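Local coordinates for S.cerevisiae chromosome XVI reading frame ORF YPL253c (Saccharomyces cerevisiae, PDB 2O0A), which recruits the minus-end-directed motor Kar3 to microtubules and targets it to the spindle pole body, and is represented here by its C-terminal, kinesin-like domain without a nucleotide-binding site, at residues A[59-64]-A[285-290]; A[19-24]-A[261-266]; A[112-115]-A[121-124]. All blocks are in the same frame, centred on the assembly; numbering follows the deposited sequence. Where two conformers were deposited one is given.

In the fold
From the N terminus, helix 4-23 leads into the central sheet, and the segment at its C-terminal end, 19-24, is met by residues 261-266, which closes contact 2. The chain next passes 59-64, whose partner 285-290, at the end of the last helix 276-289, closes contact 1 after contact 2 has closed; the two contacts therefore cross. Contact 3 is a short-range closure, 112-115 with 121-124, lying along the chain within both larger loops. Contacts 1 and 2 touch through Val286 and Phe266 and through Asn62 and Ile20, tying both chain ends to the same sheet; contact 3 sits about 28 Å from contact 1 and 22 Å from contact 2, centre to centre.

Contact 1: A[59-64]-A[285-290]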
loop_
_atom_site.group_PDB
_atom_site.type_symbol
_atom_site.label_atom_id
_atom_site.label_comp_id
_atom_site.label_asym_id
_atom_site.label_seq_id
_atom_site.Cartn_x
_atom_site.Cartn_y
_atom_site.Cartn_z
ATOM N N TYR A 59 16.871 -11.945 2.015
ATOM C CA TYR A 59 15.947 -10.816 2.116
ATOM C C TYR A 59 14.737 -11.216 2.949
ATOM O O TYR A 59 13.984 -12.098 2.569
ATOM C CB TYR A 59 15.503 -10.349 0.727
ATOM C CG TYR A 59 16.640 -9.861 -0.135
ATOM C CD1 TYR A 59 17.104 -8.561 -0.022
ATOM C CD2 TYR A 59 17.258 -10.717 -1.061
ATOM C CE1 TYR A 59 18.149 -8.106 -0.815
ATOM C CE2 TYR A 59 18.306 -10.271 -1.854
ATOM C CZ TYR A 59 18.746 -8.969 -1.714
ATOM O OH TYR A 59 19.776 -8.507 -2.490
ATOM N N LYS A 60 14.580 -10.556 4.089
ATOM C CA LYS A 60 13.471 -10.838 4.999
ATOM C C LYS A 60 12.349 -9.811 4.848
ATOM O O LYS A 60 12.583 -8.664 4.438
ATOM C CB LYS A 60 13.959 -10.880 6.448
ATOM C CG LYS A 60 15.007 -11.953 6.692
ATOM C CD LYS A 60 15.212 -12.196 8.168
ATOM C CE LYS A 60 16.673 -12.471 8.465
ATOM N NZ LYS A 60 16.985 -12.273 9.908
ATOM N N PHE A 61 11.141 -10.252 5.195
ATOM C CA PHE A 61 9.941 -9.427 5.130
ATOM C C PHE A 61 9.094 -9.786 6.334
ATOM O O PHE A 61 9.256 -10.861 6.924
ATOM C CB PHE A 61 9.155 -9.758 3.868
ATOM C CG PHE A 61 9.855 -9.359 2.595
ATOM C CD1 PHE A 61 9.584 -8.136 2.001
ATOM C CD2 PHE A 61 10.783 -10.209 2.003
ATOM C CE1 PHE A 61 10.232 -7.756 0.840
ATOM C CE2 PHE A 61 11.445 -9.838 0.833
ATOM C CZ PHE A 61 11.162 -8.610 0.250
ATOM N N ASN A 62 8.162 -8.911 6.704
ATOM C CA ASN A 62 7.250 -9.294 7.771
ATOM C C ASN A 62 6.495 -10.572 7.402
ATOM O O ASN A 62 6.275 -11.453 8.249
ATOM C CB ASN A 62 6.315 -8.134 8.125
ATOM C CG ASN A 62 7.079 -6.933 8.656
ATOM O OD1 ASN A 62 7.154 -5.912 8.002
ATOM N ND2 ASN A 62 7.706 -7.084 9.818
ATOM N N ARG A 63 6.123 -10.686 6.131
ATOM C CA ARG A 63 5.546 -11.908 5.592
ATOM C C ARG A 63 5.748 -11.907 4.079
ATOM O O ARG A 63 5.722 -10.844 3.448
ATOM C CB ARG A 63 4.059 -12.006 5.960
ATOM C CG ARG A 63 3.356 -13.249 5.445
ATOM C CD ARG A 63 2.139 -13.591 6.270
ATOM N NE ARG A 63 2.441 -14.109 7.613
ATOM C CZ ARG A 63 2.822 -15.359 7.874
ATOM N NH1 ARG A 63 2.978 -16.242 6.893
ATOM N NH2 ARG A 63 3.046 -15.730 9.130
ATOM N N VAL A 64 5.970 -13.097 3.526
ATOM C CA VAL A 64 6.016 -13.353 2.083
ATOM C C VAL A 64 4.731 -14.078 1.721
ATOM O O VAL A 64 4.414 -15.152 2.244
ATOM C CB VAL A 64 7.275 -14.173 1.688
ATOM C CG1 VAL A 64 7.200 -14.601 0.221
ATOM C CG2 VAL A 64 8.506 -13.332 1.952
ATOM N N GLU A 285 16.420 -1.510 2.376
ATOM C CA GLU A 285 16.495 -0.106 2.761
ATOM C C GLU A 285 15.251 0.355 3.523
ATOM O O GLU A 285 15.346 1.108 4.490
ATOM C CB GLU A 285 16.666 0.766 1.530
ATOM C CG GLU A 285 17.942 0.536 0.745
ATOM C CD GLU A 285 17.996 1.462 -0.428
ATOM O OE1 GLU A 285 17.231 1.232 -1.393
ATOM O OE2 GLU A 285 18.775 2.442 -0.379
ATOM N N VAL A 286 14.084 -0.095 3.071
ATOM C CA VAL A 286 12.836 0.231 3.752
ATOM C C VAL A 286 12.880 -0.195 5.219
ATOM O O VAL A 286 12.483 0.571 6.105
ATOM C CB VAL A 286 11.619 -0.421 3.037
ATOM C CG1 VAL A 286 10.364 -0.420 3.938
ATOM C CG2 VAL A 286 11.348 0.278 1.719
ATOM N N GLN A 287 13.386 -1.401 5.461
ATOM C CA GLN A 287 13.334 -2.023 6.783
ATOM C C GLN A 287 14.536 -1.714 7.678
ATOM O O GLN A 287 14.552 -2.126 8.847
ATOM C CB GLN A 287 13.148 -3.541 6.639
ATOM C CG GLN A 287 11.844 -3.916 5.937
ATOM C CD GLN A 287 11.719 -5.405 5.681
ATOM O OE1 GLN A 287 11.211 -6.153 6.522
ATOM N NE2 GLN A 287 12.155 -5.843 4.504
ATOM N N THR A 288 15.530 -0.999 7.145
ATOM C CA THR A 288 16.727 -0.652 7.932
ATOM C C THR A 288 17.000 0.852 8.069
ATOM O O THR A 288 17.622 1.290 9.045
ATOM C CB THR A 288 18.023 -1.383 7.423
ATOM O OG1 THR A 288 18.306 -1.014 6.067
ATOM C CG2 THR A 288 17.883 -2.896 7.524
ATOM N N GLN A 289 16.527 1.636 7.111
ATOM C CA GLN A 289 16.857 3.060 7.058
ATOM C C GLN A 289 15.700 3.976 7.462
ATOM O O GLN A 289 15.847 5.202 7.473
ATOM C CB GLN A 289 17.387 3.428 5.672
ATOM C CG GLN A 289 18.653 2.682 5.268
ATOM C CD GLN A 289 19.395 3.357 4.123
ATOM O OE1 GLN A 289 19.556 4.580 4.104
ATOM N NE2 GLN A 289 19.860 2.559 3.168
ATOM N N LEU A 290 14.557 3.374 7.787
ATOM C CA LEU A 290 13.372 4.117 8.227
ATOM C C LEU A 290 12.961 3.710 9.648
ATOM O O LEU A 290 12.910 4.552 10.546
ATOM C CB LEU A 290 12.201 3.940 7.241
ATOM C CG LEU A 290 12.384 4.194 5.732
ATOM C CD1 LEU A 290 11.158 3.719 4.960
ATOM C CD2 LEU A 290 12.684 5.657 5.393
#
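Lys60, at the end of strand 58-60, meets Gln287 through its backbone: the carbonyl O of Lys60 accepts a hydrogen bond from Gln287 NE2 at 2.9 Å. The bond is moderately bent, with an angle of 153° at the hydrogen, and the donor lies 17° out of the carbonyl plane. Gln287 reaches the strand end because its CG stands anti to its own carbonyl carbon (chi1 -62°) and the chain then runs extended. Phe61 follows, turning its CB away from the helix; its CA lies 3.8 Å from Gln287 OE1, while its ring, whose CD1 is 4.3 Å from Gln287 NE2, is met obliquely by that amide nitrogen. The ring itself packs on Leu280 and Ser283 of helix 276-289 and on Ala30 of strand 27-32. This is a motor-domain fold of the kinesin type, and the contact joins the link between a small antiparallel sheet (41-44, 49-52, 58-60) and strand 63-66, at the edge of the central sheet, to the end of the last helix. Gln287 NE2 also donates to Ser283 O, one turn back, so the amide bridges helix and strand end. An alanine here is likely to leave the Lys60 carbonyl without this donor and open a gap beside Phe61. At Asn62 the contact is looser: its N stands 4.1 Å from Gln287 OE1, and its OD1, 4.3 Å from the same Gln287 OE1, is held instead by the backbone N of Cys28.

Contact 2: A[19-24]-A[261-266]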
loop_
_atom_site.group_PDB
_atom_site.type_symbol
_atom_site.label_atom_id
_atom_site.label_comp_id
_atom_site.label_asym_id
_atom_site.label_seq_id
_atom_site.Cartn_x
_atom_site.Cartn_y
_atom_site.Cartn_z
ATOM N N ILE A 19 3.548 -7.971 17.501
ATOM C CA ILE A 19 5.013 -8.033 17.578
ATOM C C ILE A 19 5.615 -6.854 16.820
ATOM O O ILE A 19 6.537 -6.211 17.287
ATOM C CB ILE A 19 5.558 -9.391 17.074
ATOM C CG1 ILE A 19 5.081 -10.505 18.015
ATOM C CG2 ILE A 19 7.100 -9.366 16.954
ATOM C CD1 ILE A 19 5.281 -11.906 17.517
ATOM N N ILE A 20 5.049 -6.555 15.654
ATOM C CA ILE A 20 5.527 -5.456 14.838
ATOM C C ILE A 20 5.402 -4.142 15.614
ATOM O O ILE A 20 6.303 -3.292 15.582
ATOM C CB ILE A 20 4.739 -5.433 13.511
ATOM C CG1 ILE A 20 5.158 -6.633 12.650
ATOM C CG2 ILE A 20 4.985 -4.148 12.744
ATOM C CD1 ILE A 20 4.164 -6.950 11.499
ATOM N N GLU A 21 4.272 -3.969 16.289
ATOM C CA GLU A 21 4.040 -2.783 17.100
ATOM C C GLU A 21 5.070 -2.690 18.217
ATOM O O GLU A 21 5.680 -1.632 18.422
ATOM C CB GLU A 21 2.616 -2.784 17.667
ATOM C CG GLU A 21 1.551 -2.411 16.624
ATOM C CD GLU A 21 1.730 -1.002 16.091
ATOM O OE1 GLU A 21 1.616 -0.041 16.880
ATOM O OE2 GLU A 21 2.007 -0.856 14.882
ATOM N N GLN A 22 5.281 -3.810 18.902
ATOM C CA GLN A 22 6.222 -3.867 20.035
ATOM C C GLN A 22 7.663 -3.549 19.628
ATOM O O GLN A 22 8.407 -2.912 20.394
ATOM C CB GLN A 22 6.169 -5.236 20.726
ATOM C CG GLN A 22 4.840 -5.609 21.406
ATOM C CD GLN A 22 4.735 -7.105 21.701
ATOM O OE1 GLN A 22 5.746 -7.794 21.865
ATOM N NE2 GLN A 22 3.509 -7.606 21.776
ATOM N N LYS A 23 8.056 -3.990 18.435
ATOM C CA LYS A 23 9.437 -3.849 17.950
ATOM C C LYS A 23 9.679 -2.580 17.111
ATOM O O LYS A 23 10.807 -2.350 16.644
ATOM C CB LYS A 23 9.861 -5.110 17.182
ATOM C CG LYS A 23 9.979 -6.376 18.052
ATOM C CD LYS A 23 10.531 -7.554 17.259
ATOM C CE LYS A 23 10.886 -8.717 18.175
ATOM N NZ LYS A 23 11.638 -9.813 17.471
ATOM N N GLY A 24 8.627 -1.771 16.936
ATOM C CA GLY A 24 8.697 -0.506 16.190
ATOM C C GLY A 24 9.196 -0.712 14.772
ATOM O O GLY A 24 9.840 0.171 14.190
ATOM N N ASP A 261 4.988 10.994 9.203
ATOM C CA ASP A 261 3.819 11.475 9.945
ATOM C C ASP A 261 2.587 10.581 9.919
ATOM O O ASP A 261 1.564 10.926 10.522
ATOM C CB ASP A 261 3.445 12.883 9.464
ATOM C CG ASP A 261 4.539 13.916 9.742
ATOM O OD1 ASP A 261 5.530 13.596 10.435
ATOM O OD2 ASP A 261 4.402 15.060 9.268
ATOM N N THR A 262 2.678 9.444 9.224
ATOM C CA THR A 262 1.586 8.459 9.212
ATOM C C THR A 262 2.165 7.075 9.464
ATOM O O THR A 262 3.382 6.876 9.324
ATOM C CB THR A 262 0.752 8.480 7.875
ATOM O OG1 THR A 262 1.553 7.995 6.789
ATOM C CG2 THR A 262 0.286 9.876 7.525
ATOM N N LYS A 263 1.310 6.131 9.858
ATOM C CA LYS A 263 1.709 4.737 9.972
ATOM C C LYS A 263 1.837 4.186 8.561
ATOM O O LYS A 263 0.991 4.461 7.722
ATOM C CB LYS A 263 0.667 3.904 10.721
ATOM C CG LYS A 263 0.425 4.299 12.168
ATOM C CD LYS A 263 1.575 3.863 13.047
ATOM C CE LYS A 263 1.496 2.398 13.420
ATOM N NZ LYS A 263 2.648 2.017 14.309
ATOM N N SER A 264 2.891 3.409 8.325
ATOM C CA SER A 264 3.186 2.884 6.978
ATOM C C SER A 264 3.099 1.368 6.835
ATOM O O SER A 264 3.344 0.592 7.763
ATOM C CB SER A 264 4.586 3.322 6.502
ATOM O OG SER A 264 4.722 4.729 6.429
ATOM N N PHE A 265 2.773 0.952 5.618
ATOM C CA PHE A 265 2.774 -0.458 5.259
ATOM C C PHE A 265 3.306 -0.518 3.838
ATOM O O PHE A 265 2.620 -0.090 2.901
ATOM C CB PHE A 265 1.323 -0.971 5.317
ATOM C CG PHE A 265 1.146 -2.470 5.127
ATOM C CD1 PHE A 265 0.554 -3.232 6.143
ATOM C CD2 PHE A 265 1.461 -3.107 3.910
ATOM C CE1 PHE A 265 0.310 -4.607 5.984
ATOM C CE2 PHE A 265 1.236 -4.486 3.752
ATOM C CZ PHE A 265 0.652 -5.233 4.791
ATOM N N PHE A 266 4.523 -1.041 3.660
ATOM C CA PHE A 266 5.074 -1.186 2.308
ATOM C C PHE A 266 4.721 -2.553 1.758
ATOM O O PHE A 266 4.887 -3.567 2.433
ATOM C CB PHE A 266 6.595 -0.995 2.323
ATOM C CG PHE A 266 7.023 0.435 2.509
ATOM C CD1 PHE A 266 7.317 1.234 1.403
ATOM C CD2 PHE A 266 7.103 1.001 3.791
ATOM C CE1 PHE A 266 7.718 2.573 1.582
ATOM C CE2 PHE A 266 7.500 2.343 3.962
ATOM C CZ PHE A 266 7.805 3.115 2.862
HETATM O O HOH W 1 0.011 2.031 16.334
#
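The end of the N-terminal helix 4-23 and the loop leading into central strand 265-270 are joined at the surface by a salt bridge between Glu21 and Lys263. Lys263 NZ lies 3.0 Å from Glu21 OE2, on that oxygen's syn lone pair, the side of the other carboxylate oxygen. A second, weak hydrogen bond runs from NZ to OE1 at 3.5 Å, so the ammonium sits unevenly across the carboxylate. The two side chains arrive from opposite directions. Glu21 is bent at chi2 (-63°), which brings its carboxylate round to the lysine, and Lys263 is folded at both chi2 and chi3 before its last bond straightens out to NZ. A water bridges the pair, donating to Glu21 OE1 at 2.7 Å and accepting weakly from Lys263 NZ. Glu21 OE2 also forms a salt bridge with Arg27 NH2, its stronger partner, at the start of strand 27-32, so two positive groups share this oxygen and would probably favour the ionised carboxylate. The lysine's carbon chain packs against Tyr83, Met86 and Cys87 of helix 72-89. Just beyond Glu21, Gly24, with its positive phi, completes a Schellman motif, from which the chain turns toward strand 27-32, parallel neighbour of 265-270 in the central sheet.

Contact 3: A[112-115]-A[121-124]; sequences IKFL and IYQK
Tyr122 lies beside the end of helix 105-116, its CB 3.4 Å from Leu115 O. Here, in the kinesin-like motor domain, a short loop links helix 105-116 to the short helix 121-125, which leads directly into strand 126-136. The carbonyl O of Phe114 lies in the plane of the tyrosine ring, at its edge, 3.5 Å from Tyr122 CD2. The two aromatic rings meet obliquely, with planes at 59° and centroids 5.3 Å apart. Tyr122 CE2 stands over one face of the Phe114 ring, toward its rim, and 3.8 Å from Phe114 CZ; Tyr122 OH comes within 3.5 Å of the same Phe114 CZ. Phe114 swings its ring to this side because its CG is anti to the backbone N (chi1 165°). Ile121 CG2 sits over the centre of one face of the tyrosine ring, 3.5 Å above its plane. Further out, helix 72-89 supports both rings: His84 meets each of them edge-to-face, and Asp85 OD1 hydrogen-bonds Tyr122 OH, fixing where the phenol ends. Thr120 OG1 ties the turn together by bonding both Leu115 O and the backbone N of Gln123, while Gln123 NE2 bonds Ala116 O and Ile174 O.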
loop_
_atom_site.group_PDB
_atom_site.type_symbol
_atom_site.label_atom_id
_atom_site.label_comp_id
_atom_site.label_asym_id
_atom_site.label_seq_id
_atom_site.Cartn_x
_atom_site.Cartn_y
_atom_site.Cartn_z
ATOM N N ILE A 112 -10.522 -0.881 -2.833
ATOM C CA ILE A 112 -11.740 -0.084 -2.690
ATOM C C ILE A 112 -12.924 -0.947 -2.260
ATOM O O ILE A 112 -13.710 -0.550 -1.407
ATOM C CB ILE A 112 -12.049 0.658 -3.994
ATOM C CG1 ILE A 112 -11.310 1.997 -4.064
ATOM C CG2 ILE A 112 -13.549 0.981 -4.090
ATOM C CD1 ILE A 112 -9.991 2.077 -3.399
ATOM N N LYS A 113 -13.003 -2.151 -2.808
ATOM C CA LYS A 113 -14.074 -3.074 -2.441
ATOM C C LYS A 113 -13.977 -3.475 -0.963
ATOM O O LYS A 113 -14.989 -3.523 -0.252
ATOM C CB LYS A 113 -14.027 -4.302 -3.341
ATOM C CG LYS A 113 -14.441 -3.999 -4.756
ATOM C CD LYS A 113 -14.863 -5.248 -5.484
ATOM C CE LYS A 113 -13.716 -5.895 -6.218
ATOM N NZ LYS A 113 -14.234 -6.999 -7.090
ATOM N N PHE A 114 -12.759 -3.762 -0.507
ATOM C CA PHE A 114 -12.497 -4.097 0.889
ATOM C C PHE A 114 -12.944 -2.973 1.837
ATOM O O PHE A 114 -13.504 -3.220 2.918
ATOM C CB PHE A 114 -11.000 -4.410 1.062
ATOM C CG PHE A 114 -10.555 -4.418 2.491
ATOM C CD1 PHE A 114 -10.898 -5.486 3.323
ATOM C CD2 PHE A 114 -9.797 -3.375 3.016
ATOM C CE1 PHE A 114 -10.514 -5.511 4.648
ATOM C CE2 PHE A 114 -9.389 -3.390 4.353
ATOM C CZ PHE A 114 -9.769 -4.465 5.184
ATOM N N LEU A 115 -12.674 -1.734 1.437
ATOM C CA LEU A 115 -13.005 -0.585 2.271
ATOM C C LEU A 115 -14.472 -0.235 2.206
ATOM O O LEU A 115 -15.085 0.024 3.240
ATOM C CB LEU A 115 -12.215 0.643 1.831
ATOM C CG LEU A 115 -10.706 0.526 1.973
ATOM C CD1 LEU A 115 -10.023 1.773 1.416
ATOM C CD2 LEU A 115 -10.333 0.268 3.437
ATOM N N ILE A 121 -17.961 -3.520 7.094
ATOM C CA ILE A 121 -18.070 -2.991 8.425
ATOM C C ILE A 121 -17.672 -1.516 8.434
ATOM O O ILE A 121 -18.170 -0.735 9.240
ATOM C CB ILE A 121 -17.238 -3.800 9.446
ATOM C CG1 ILE A 121 -17.552 -3.343 10.880
ATOM C CG2 ILE A 121 -15.752 -3.732 9.125
ATOM C CD1 ILE A 121 -19.049 -3.407 11.245
ATOM N N TYR A 122 -16.803 -1.128 7.501
ATOM C CA TYR A 122 -16.295 0.246 7.479
ATOM C C TYR A 122 -17.380 1.208 7.065
ATOM O O TYR A 122 -17.478 2.294 7.632
ATOM C CB TYR A 122 -15.032 0.357 6.592
ATOM C CG TYR A 122 -14.099 -0.759 6.947
ATOM C CD1 TYR A 122 -13.549 -0.850 8.233
ATOM C CD2 TYR A 122 -13.841 -1.790 6.046
ATOM C CE1 TYR A 122 -12.734 -1.913 8.595
ATOM C CE2 TYR A 122 -13.018 -2.866 6.408
ATOM C CZ TYR A 122 -12.472 -2.914 7.676
ATOM O OH TYR A 122 -11.695 -3.985 8.032
ATOM N N GLN A 123 -18.227 0.792 6.123
ATOM C CA GLN A 123 -19.409 1.586 5.738
ATOM C C GLN A 123 -20.430 1.704 6.875
ATOM O O GLN A 123 -21.163 2.693 6.949
ATOM C CB GLN A 123 -20.068 0.996 4.491
ATOM C CG GLN A 123 -19.325 1.267 3.187
ATOM C CD GLN A 123 -19.476 2.713 2.711
ATOM O OE1 GLN A 123 -19.904 3.591 3.476
ATOM N NE2 GLN A 123 -19.137 2.963 1.457
ATOM N N LYS A 124 -20.474 0.716 7.769
ATOM C CA LYS A 124 -21.401 0.798 8.912
ATOM C C LYS A 124 -20.997 1.852 9.917
ATOM O O LYS A 124 -21.855 2.494 10.531
ATOM C CB LYS A 124 -21.543 -0.553 9.607
ATOM C CG LYS A 124 -22.144 -1.593 8.701
ATOM C CD LYS A 124 -22.363 -2.909 9.424
ATOM C CE LYS A 124 -22.518 -4.064 8.444
ATOM N NZ LYS A 124 -23.583 -3.830 7.428
#